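Local coordinates for coiled-coil and C2 domain-containing protein 1-like (Drosophila melanogaster, PDB 6EI6), which binds monophosphorylated phosphatidylinositols and regulates ESCRT-dependent endosomal protein sorting, probably by preventing inappropriate polymerisation of the ESCRT-III component Shrub, at residues F106-C111 against K256-I261; S118-V123 against V144-L149; N159-R162 against S166-Y169; T229-L232 against K237-G240. All blocks are in the same frame, centred on the assembly; numbering follows the deposited sequence.

Contact 1 of 4, residues F106-C111 against K256-I261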
# COMPACT_ATOMS: atom_id res chain seq x y z
N PHE A 106 7.31 -11.57 -12.69
CA PHE A 106 6.27 -10.71 -12.16
C PHE A 106 6.10 -9.61 -13.18
O PHE A 106 7.04 -9.28 -13.91
CB PHE A 106 6.63 -10.12 -10.80
CG PHE A 106 6.74 -11.14 -9.69
CD1 PHE A 106 7.57 -12.24 -9.81
CD2 PHE A 106 6.01 -10.98 -8.51
CE1 PHE A 106 7.67 -13.18 -8.78
CE2 PHE A 106 6.10 -11.92 -7.48
CZ PHE A 106 6.93 -13.02 -7.62
N ASN A 107 4.91 -9.06 -13.27
CA ASN A 107 4.81 -8.03 -14.28
C ASN A 107 4.69 -6.68 -13.60
O ASN A 107 3.71 -5.96 -13.80
CB ASN A 107 3.64 -8.29 -15.22
CG ASN A 107 3.74 -7.49 -16.50
OD1 ASN A 107 4.78 -6.89 -16.80
ND2 ASN A 107 2.66 -7.46 -17.25
N ILE A 108 5.70 -6.34 -12.79
CA ILE A 108 5.54 -5.27 -11.79
C ILE A 108 5.25 -3.94 -12.47
O ILE A 108 4.46 -3.13 -11.97
CB ILE A 108 6.77 -5.19 -10.88
CG1 ILE A 108 6.93 -6.49 -10.09
CG2 ILE A 108 6.67 -3.99 -9.91
CD1 ILE A 108 8.37 -6.86 -9.86
N VAL A 109 5.87 -3.70 -13.63
CA VAL A 109 5.72 -2.43 -14.33
C VAL A 109 4.31 -2.20 -14.88
O VAL A 109 3.98 -1.07 -15.26
CB VAL A 109 6.86 -2.36 -15.38
CG1 VAL A 109 6.53 -1.51 -16.60
CG2 VAL A 109 8.14 -1.83 -14.72
N HIS A 110 3.43 -3.22 -14.85
CA HIS A 110 2.14 -3.18 -15.54
C HIS A 110 0.96 -3.57 -14.65
O HIS A 110 -0.04 -4.10 -15.16
CB HIS A 110 2.15 -4.11 -16.77
CG HIS A 110 2.99 -3.61 -17.91
ND1 HIS A 110 3.62 -2.38 -17.90
CD2 HIS A 110 3.31 -4.19 -19.09
CE1 HIS A 110 4.28 -2.21 -19.03
NE2 HIS A 110 4.11 -3.29 -19.77
N CYS A 111 1.02 -3.35 -13.34
CA CYS A 111 -0.19 -3.52 -12.53
C CYS A 111 -0.79 -2.14 -12.33
O CYS A 111 -0.06 -1.17 -12.14
CB CYS A 111 0.08 -4.22 -11.19
SG CYS A 111 1.29 -3.55 -10.03
N LYS A 256 12.26 -0.83 -9.51
CA LYS A 256 13.52 -1.19 -10.15
C LYS A 256 14.23 -2.27 -9.36
O LYS A 256 14.64 -3.29 -9.93
CB LYS A 256 14.41 0.04 -10.31
CG LYS A 256 15.70 -0.24 -11.05
CD LYS A 256 16.50 1.05 -11.33
CE LYS A 256 17.65 0.78 -12.31
NZ LYS A 256 17.81 1.82 -13.39
N GLN A 257 14.38 -2.07 -8.05
CA GLN A 257 15.04 -3.09 -7.24
C GLN A 257 14.17 -4.32 -6.99
O GLN A 257 14.71 -5.39 -6.73
CB GLN A 257 15.53 -2.52 -5.91
CG GLN A 257 14.54 -1.80 -5.07
CD GLN A 257 15.25 -0.92 -4.05
OE1 GLN A 257 15.39 0.29 -4.26
NE2 GLN A 257 15.72 -1.53 -2.94
N MET A 258 12.85 -4.19 -7.09
CA MET A 258 12.02 -5.39 -7.04
C MET A 258 12.28 -6.27 -8.25
O MET A 258 12.31 -7.50 -8.14
CB MET A 258 10.53 -5.01 -6.95
CG MET A 258 10.11 -4.50 -5.55
SD MET A 258 8.46 -3.77 -5.48
CE MET A 258 7.45 -5.20 -5.86
N GLU A 259 12.46 -5.65 -9.42
CA GLU A 259 12.76 -6.41 -10.62
C GLU A 259 14.09 -7.13 -10.50
O GLU A 259 14.23 -8.26 -10.97
CB GLU A 259 12.75 -5.50 -11.84
CG GLU A 259 11.36 -5.20 -12.36
CD GLU A 259 11.33 -4.02 -13.32
OE1 GLU A 259 12.31 -3.23 -13.34
OE2 GLU A 259 10.32 -3.89 -14.06
N HIS A 260 15.08 -6.52 -9.86
CA HIS A 260 16.35 -7.21 -9.69
C HIS A 260 16.16 -8.50 -8.92
O HIS A 260 16.70 -9.54 -9.31
CB HIS A 260 17.37 -6.29 -9.02
CG HIS A 260 17.69 -5.06 -9.83
ND1 HIS A 260 17.47 -4.99 -11.20
CD2 HIS A 260 18.19 -3.85 -9.47
CE1 HIS A 260 17.82 -3.79 -11.64
NE2 HIS A 260 18.25 -3.07 -10.61
N ILE A 261 15.33 -8.48 -7.86
CA ILE A 261 15.05 -9.70 -7.11
C ILE A 261 14.42 -10.76 -8.00
O ILE A 261 14.74 -11.95 -7.91
CB ILE A 261 14.15 -9.38 -5.91
CG1 ILE A 261 14.89 -8.43 -4.96
CG2 ILE A 261 13.65 -10.68 -5.22
CD1 ILE A 261 14.25 -8.33 -3.64
O HOH W 1 8.32 -5.71 -14.54
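A short 3-10 turn docked on a helix forms this contact: Ile108 and Val109, in the loop between strands 99-102 and 119-128, meet Met258 and Glu259 of helix 255-263, which follows the last strand of the C2 sandwich. Ile108 points toward the helix. Its CG1 stands anti to the carbonyl carbon (chi1 -63°) and sends CD1 in among the stems of two helix side chains. Ile108 CD1 lies 4.1 Å from Met258 CB and 4.2 Å from Glu259 CG, an apolar meeting well short of the sulfur and the carboxylate. Beyond CG the Glu259 chain runs extended and carries its carboxylate over to the turn, where OE2 comes within 3.1 Å of the Val109 CG2 methyl. The same oxygen is tied to the turn through water: one water donates to Glu259 OE2 at 2.7 Å and accepts from Val109 N at 3.3 Å, so a carboxylate oxygen is linked to a backbone N-H within the turn. The turn itself is closed by His110 N bonding to Asn107 O at 2.9 Å. Pro252 and Thr255 also touch Ile108, while Phe106 rests on Met52 and Thr56 of helix 34-62. The arrangement is that of a 3-10 turn and a C-terminal helix packed together beside the N-terminal helices, on which Phe106 rests, where they adjoin the C2 domain.

Contact 2 of 4, residues S118-V123 against V144-L149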
# COMPACT_ATOMS: atom_id res chain seq x y z
N SER A 118 3.67 8.63 -14.23
CA SER A 118 3.83 9.85 -13.43
C SER A 118 2.62 10.14 -12.55
O SER A 118 2.59 11.18 -11.89
CB SER A 118 4.08 11.04 -14.35
OG SER A 118 2.91 11.35 -15.11
N GLU A 119 1.65 9.24 -12.49
CA GLU A 119 0.35 9.53 -11.90
C GLU A 119 0.12 8.77 -10.61
O GLU A 119 0.26 7.54 -10.56
CB GLU A 119 -0.78 9.20 -12.88
CG GLU A 119 -1.03 10.32 -13.84
CD GLU A 119 -2.26 10.10 -14.69
OE1 GLU A 119 -2.75 8.94 -14.79
OE2 GLU A 119 -2.74 11.12 -15.25
N LEU A 120 -0.26 9.50 -9.57
CA LEU A 120 -0.83 8.93 -8.36
C LEU A 120 -2.31 9.27 -8.33
O LEU A 120 -2.69 10.42 -8.56
CB LEU A 120 -0.13 9.48 -7.12
CG LEU A 120 -0.65 8.89 -5.82
CD1 LEU A 120 0.48 8.55 -4.86
CD2 LEU A 120 -1.61 9.88 -5.19
N GLU A 121 -3.14 8.27 -8.05
CA GLU A 121 -4.58 8.44 -7.95
C GLU A 121 -5.04 8.27 -6.51
O GLU A 121 -4.59 7.35 -5.81
CB GLU A 121 -5.31 7.44 -8.85
CG GLU A 121 -6.81 7.63 -8.86
CD GLU A 121 -7.51 6.68 -9.78
OE1 GLU A 121 -7.80 7.08 -10.94
OE2 GLU A 121 -7.75 5.52 -9.36
N ILE A 122 -5.94 9.15 -6.06
CA ILE A 122 -6.57 9.06 -4.74
C ILE A 122 -8.06 8.85 -4.94
O ILE A 122 -8.69 9.56 -5.74
CB ILE A 122 -6.30 10.31 -3.89
CG1 ILE A 122 -4.82 10.42 -3.60
CG2 ILE A 122 -7.08 10.25 -2.59
CD1 ILE A 122 -4.39 11.80 -3.19
N VAL A 123 -8.63 7.88 -4.23
CA VAL A 123 -10.05 7.56 -4.32
C VAL A 123 -10.65 7.72 -2.93
O VAL A 123 -10.24 7.02 -1.99
CB VAL A 123 -10.29 6.14 -4.83
CG1 VAL A 123 -11.77 5.89 -4.98
CG2 VAL A 123 -9.55 5.91 -6.16
N VAL A 144 -8.87 16.76 0.48
CA VAL A 144 -7.70 15.91 0.28
C VAL A 144 -6.49 16.80 0.11
O VAL A 144 -6.52 17.75 -0.68
CB VAL A 144 -7.86 15.00 -0.95
CG1 VAL A 144 -6.59 14.16 -1.16
CG2 VAL A 144 -9.11 14.11 -0.81
N GLU A 145 -5.43 16.50 0.85
CA GLU A 145 -4.20 17.28 0.81
C GLU A 145 -3.04 16.32 0.57
O GLU A 145 -2.76 15.46 1.40
CB GLU A 145 -4.02 18.05 2.11
CG GLU A 145 -2.75 18.86 2.18
CD GLU A 145 -2.78 19.85 3.30
OE1 GLU A 145 -3.73 19.81 4.11
OE2 GLU A 145 -1.85 20.68 3.39
N PHE A 146 -2.39 16.46 -0.59
CA PHE A 146 -1.29 15.59 -1.00
C PHE A 146 -0.00 16.40 -1.08
O PHE A 146 0.06 17.37 -1.86
CB PHE A 146 -1.61 14.94 -2.36
CG PHE A 146 -0.54 14.00 -2.82
CD1 PHE A 146 0.65 14.47 -3.36
CD2 PHE A 146 -0.71 12.63 -2.69
CE1 PHE A 146 1.65 13.61 -3.74
CE2 PHE A 146 0.29 11.76 -3.08
CZ PHE A 146 1.47 12.25 -3.61
N PRO A 147 1.06 16.04 -0.37
CA PRO A 147 2.26 16.89 -0.37
C PRO A 147 2.97 16.88 -1.72
O PRO A 147 3.09 15.84 -2.37
CB PRO A 147 3.14 16.27 0.73
CG PRO A 147 2.72 14.85 0.81
CD PRO A 147 1.26 14.79 0.40
N LEU A 148 3.42 18.07 -2.15
CA LEU A 148 4.19 18.17 -3.39
C LEU A 148 5.58 18.75 -3.11
O LEU A 148 6.11 18.58 -2.00
CB LEU A 148 3.44 19.01 -4.43
CG LEU A 148 2.10 18.43 -4.91
CD1 LEU A 148 1.43 19.28 -5.96
CD2 LEU A 148 2.23 17.00 -5.43
N LEU A 149 6.17 19.43 -4.09
CA LEU A 149 7.56 19.87 -4.00
C LEU A 149 7.72 21.09 -3.10
O LEU A 149 6.92 22.03 -3.16
CB LEU A 149 8.12 20.21 -5.38
CG LEU A 149 8.32 19.07 -6.37
CD1 LEU A 149 8.87 17.82 -5.69
CD2 LEU A 149 7.01 18.79 -7.11
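Phe146, just past the end of strand 140-145, reaches toward strand 119-128, and Ile122 and Leu120 meet its ring at CD2 and CE2. From CB the side chain leaves with CG anti to the backbone N (chi1 -179°), which sends the ring straight across to the other segment. The first ring atom to touch is CD2, with Ile122 CD1 and Leu120 CD2 each 3.8 Å away from it. Next, Phe146 CE2 faces both methyls of Leu120, 3.4 Å from CD2 and 3.7 Å from CD1, and at the tip Phe146 CZ is 4.0 Å from Leu120 CD1. Both aliphatic partners approach the ring obliquely, the Leu120 side chain pointing head-on against that of Phe146. One ring face is packed by Pro147 CD, 3.7 Å above the plane and nearer the ring's margin than its centre. The two segments belong to different four-stranded antiparallel sheets of the C2 beta-sandwich, and these side chains fill the interior between them. Were Phe146 cut back to an alanine, a gap would probably open between the sheets, leaving the methyls of Leu120 and CD1 of Ile122 without their shared partner. Next to this, Ile122 and Val144 run antiparallel past one another, with Ile122 CD1 3.8 Å from Val144 CG1. The same core takes in Phe195 and Val193 of strand 192-199, and Phe188 of helix 182-190 touches Leu120. Glu121, between Leu120 and Ile122, makes salt bridges with Arg172 and Arg248.

Contact 3 of 4, residues N159-R162 against S166-Y169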
# COMPACT_ATOMS: atom_id res chain seq x y z
N ASN A 159 -17.43 16.30 -3.74
CA ASN A 159 -18.73 16.96 -3.77
C ASN A 159 -19.33 16.93 -2.37
O ASN A 159 -18.71 16.46 -1.42
CB ASN A 159 -19.68 16.28 -4.76
CG ASN A 159 -19.39 16.64 -6.21
OD1 ASN A 159 -18.57 17.52 -6.51
ND2 ASN A 159 -20.07 15.95 -7.12
N VAL A 160 -20.55 17.42 -2.23
CA VAL A 160 -21.26 17.36 -0.97
C VAL A 160 -22.35 16.32 -1.16
O VAL A 160 -23.34 16.56 -1.87
CB VAL A 160 -21.82 18.72 -0.54
CG1 VAL A 160 -22.46 18.63 0.85
CG2 VAL A 160 -20.72 19.81 -0.58
N ILE A 161 -22.17 15.14 -0.58
CA ILE A 161 -23.31 14.24 -0.44
C ILE A 161 -24.26 14.86 0.57
O ILE A 161 -23.83 15.58 1.50
CB ILE A 161 -22.87 12.82 -0.02
CG1 ILE A 161 -22.23 12.84 1.38
CG2 ILE A 161 -21.94 12.23 -1.05
CD1 ILE A 161 -23.22 12.73 2.55
N ARG A 162 -25.55 14.59 0.40
CA ARG A 162 -26.57 15.16 1.26
C ARG A 162 -27.30 14.03 1.97
O ARG A 162 -27.64 13.02 1.34
CB ARG A 162 -27.55 16.05 0.46
CG ARG A 162 -26.93 17.36 -0.08
CD ARG A 162 -27.77 18.01 -1.20
NE ARG A 162 -27.18 17.84 -2.53
CZ ARG A 162 -27.88 17.75 -3.66
NH1 ARG A 162 -29.20 17.82 -3.64
NH2 ARG A 162 -27.24 17.59 -4.82
N SER A 166 -23.46 7.79 6.49
CA SER A 166 -22.57 6.85 5.82
C SER A 166 -22.51 7.22 4.35
O SER A 166 -23.05 6.50 3.49
CB SER A 166 -23.03 5.40 6.02
OG SER A 166 -22.88 4.99 7.38
N PRO A 167 -21.89 8.35 4.02
CA PRO A 167 -21.85 8.83 2.64
C PRO A 167 -21.14 7.87 1.70
O PRO A 167 -20.19 7.17 2.08
CB PRO A 167 -21.08 10.14 2.73
CG PRO A 167 -20.36 10.10 4.02
CD PRO A 167 -21.21 9.29 4.94
N ASP A 168 -21.54 7.90 0.44
CA ASP A 168 -20.90 7.15 -0.62
C ASP A 168 -20.36 8.12 -1.67
O ASP A 168 -20.88 8.16 -2.79
CB ASP A 168 -21.89 6.13 -1.24
CG ASP A 168 -21.93 4.81 -0.48
OD1 ASP A 168 -23.04 4.30 -0.19
OD2 ASP A 168 -20.85 4.24 -0.18
N TYR A 169 -19.34 8.90 -1.31
CA TYR A 169 -18.50 9.55 -2.31
C TYR A 169 -17.86 8.50 -3.21
O TYR A 169 -17.50 7.42 -2.76
CB TYR A 169 -17.37 10.37 -1.67
CG TYR A 169 -17.66 10.99 -0.31
CD1 TYR A 169 -18.23 12.26 -0.21
CD2 TYR A 169 -17.33 10.34 0.86
CE1 TYR A 169 -18.48 12.85 1.02
CE2 TYR A 169 -17.58 10.91 2.10
CZ TYR A 169 -18.15 12.17 2.17
OH TYR A 169 -18.38 12.72 3.41
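The Tyr169 ring has Pro167 on one face, with CB 3.5 Å above its plane and displaced from the ring centre; at the ring edge, near the plane, Asn159 O faces CE1 at 4.4 Å. Ile161 CG1 approaches the ring obliquely, and the side chains of Ile161 and Tyr169 run nearly perpendicular. Two branches of Ile161 share the work: CG1 lies 3.8 Å from Tyr169 CE1, and CG2 lies 3.8 Å from Tyr169 CD1. With chi1 at 64°, Ile161 CG1 is wedged between its own backbone N and carbonyl carbon, and from there it meets Pro167 as well. Ile161 CD1 approaches Pro167 CB to 3.4 Å; Ile161 CG1 is modelled 3.2 Å from the same Pro167 CB, closer than usual for carbons, so that value is doubtful. Ile161 thus fits against both the proline ring and the tyrosine. The two segments lie on one loop between strands 155-157 and 171-176 of the C2 domain, and Pro167-Asp168-Tyr169 recalls the Pro-x-aromatic motif that precedes a strand in many C2 domains. Tyr169 OH hydrogen-bonds to Tyr130 OH and more weakly to Thr140 OG1, while Ser166 OG accepts from Ser129 N. Carbon surfaces make up nearly all of this contact, so apolar packing and close fit, rather than polar bonds between the two limbs of the loop, join them here, and the polar end of Tyr169 is satisfied by neighbouring parts of the domain.

Contact 4 of 4, residues T229-L232 against K237-G240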
# COMPACT_ATOMS: atom_id res chain seq x y z
N THR A 229 -9.91 1.16 5.37
CA THR A 229 -10.86 2.05 6.01
C THR A 229 -10.24 2.52 7.32
O THR A 229 -9.62 1.72 8.04
CB THR A 229 -12.18 1.34 6.26
OG1 THR A 229 -11.94 0.31 7.22
CG2 THR A 229 -12.69 0.69 5.01
N TYR A 230 -10.37 3.81 7.63
CA TYR A 230 -9.61 4.43 8.71
C TYR A 230 -10.53 5.18 9.67
O TYR A 230 -11.57 5.72 9.27
CB TYR A 230 -8.54 5.39 8.16
CG TYR A 230 -7.59 4.76 7.16
CD1 TYR A 230 -7.97 4.55 5.83
CD2 TYR A 230 -6.32 4.36 7.55
CE1 TYR A 230 -7.12 3.96 4.93
CE2 TYR A 230 -5.46 3.78 6.65
CZ TYR A 230 -5.86 3.58 5.35
OH TYR A 230 -4.97 3.00 4.48
N ASP A 231 -10.13 5.24 10.94
CA ASP A 231 -10.91 5.90 11.97
C ASP A 231 -10.76 7.41 11.87
O ASP A 231 -9.64 7.93 11.82
CB ASP A 231 -10.45 5.47 13.37
CG ASP A 231 -10.86 4.05 13.72
OD1 ASP A 231 -11.97 3.63 13.31
OD2 ASP A 231 -10.06 3.36 14.41
N LEU A 232 -11.89 8.13 11.89
CA LEU A 232 -11.82 9.58 11.99
C LEU A 232 -11.20 9.97 13.32
O LEU A 232 -11.58 9.43 14.37
CB LEU A 232 -13.21 10.19 11.82
CG LEU A 232 -13.59 10.59 10.38
CD1 LEU A 232 -13.52 9.43 9.39
CD2 LEU A 232 -14.97 11.18 10.33
N LYS A 237 -7.49 11.12 19.95
CA LYS A 237 -8.90 10.86 20.24
C LYS A 237 -9.63 10.35 19.01
O LYS A 237 -9.71 11.04 17.99
CB LYS A 237 -9.70 12.06 20.77
CG LYS A 237 -11.21 11.82 20.78
CD LYS A 237 -11.77 11.79 22.19
CE LYS A 237 -13.29 11.67 22.18
NZ LYS A 237 -13.86 12.15 23.47
N GLN A 238 -10.20 9.17 19.12
CA GLN A 238 -11.00 8.61 18.05
C GLN A 238 -12.38 9.25 18.10
O GLN A 238 -12.99 9.36 19.17
CB GLN A 238 -11.09 7.09 18.20
CG GLN A 238 -12.07 6.43 17.27
CD GLN A 238 -12.15 4.94 17.53
OE1 GLN A 238 -11.41 4.15 16.94
NE2 GLN A 238 -13.06 4.55 18.42
N VAL A 239 -12.87 9.65 16.94
CA VAL A 239 -14.07 10.48 16.86
C VAL A 239 -15.32 9.62 16.85
O VAL A 239 -16.30 9.91 17.54
CB VAL A 239 -13.98 11.37 15.60
CG1 VAL A 239 -15.36 11.73 15.07
CG2 VAL A 239 -13.11 12.61 15.88
N GLY A 240 -15.30 8.56 16.07
CA GLY A 240 -16.52 7.88 15.75
C GLY A 240 -16.31 7.13 14.46
O GLY A 240 -15.45 6.24 14.41
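Asp231 and Gln238 reach for each other obliquely on one side of the two strands, while Leu232 and Val239 meet on the other side through their stems. The Asp231 carboxylate and the Gln238 amide stand with their planes 70° apart, and Asp231 OD2 is 3.0 Å from the atom modelled as Gln238 OE1; the amide is probably turned over, so its exact bonding stays open. Gln238 gets there on an extended chain. Losing the carboxylate, as a leucine here would, is likely to leave the Gln238 amide without its nearby charged neighbour and freer to turn. The side chains of Leu232 and Val239 come nearest at their CB atoms, 4.0 Å, with Val239 CB also 3.3 Å from Leu232 O. That same oxygen accepts the backbone bond across the segments, from Val239 N at 2.9 Å and a nearly straight 163°. At Gly240 the chain turns a corner; at its backbone angles a beta carbon would be driven against Val239 O. Leu232 then pairs with Gly241, and Tyr130, Ile210 and Val213 pack on its side chain. This is the turn end of an antiparallel beta-hairpin, here joining strands 225-233 and 241-249 of the C2 sandwich.

After the two long N-terminal helices and strand 99-102, the chain opens contact 1 at 106-111 and closes it only at 256-261, so the loop it makes encloses the whole sandwich and the other three contacts. Within it, contacts 2, 3 and 4 follow one another in series without crossing. Contact 2 closes a loop from strand 119-128 to the end of strand 140-145 and ties one sheet to the other. Contact 3 closes a small loop before strand 171-176, and contact 4 the hairpin near the end of the domain. Contacts 3 and 4 lie with centres about 17 Å apart, on the opposite side of the chain's centre from contact 1.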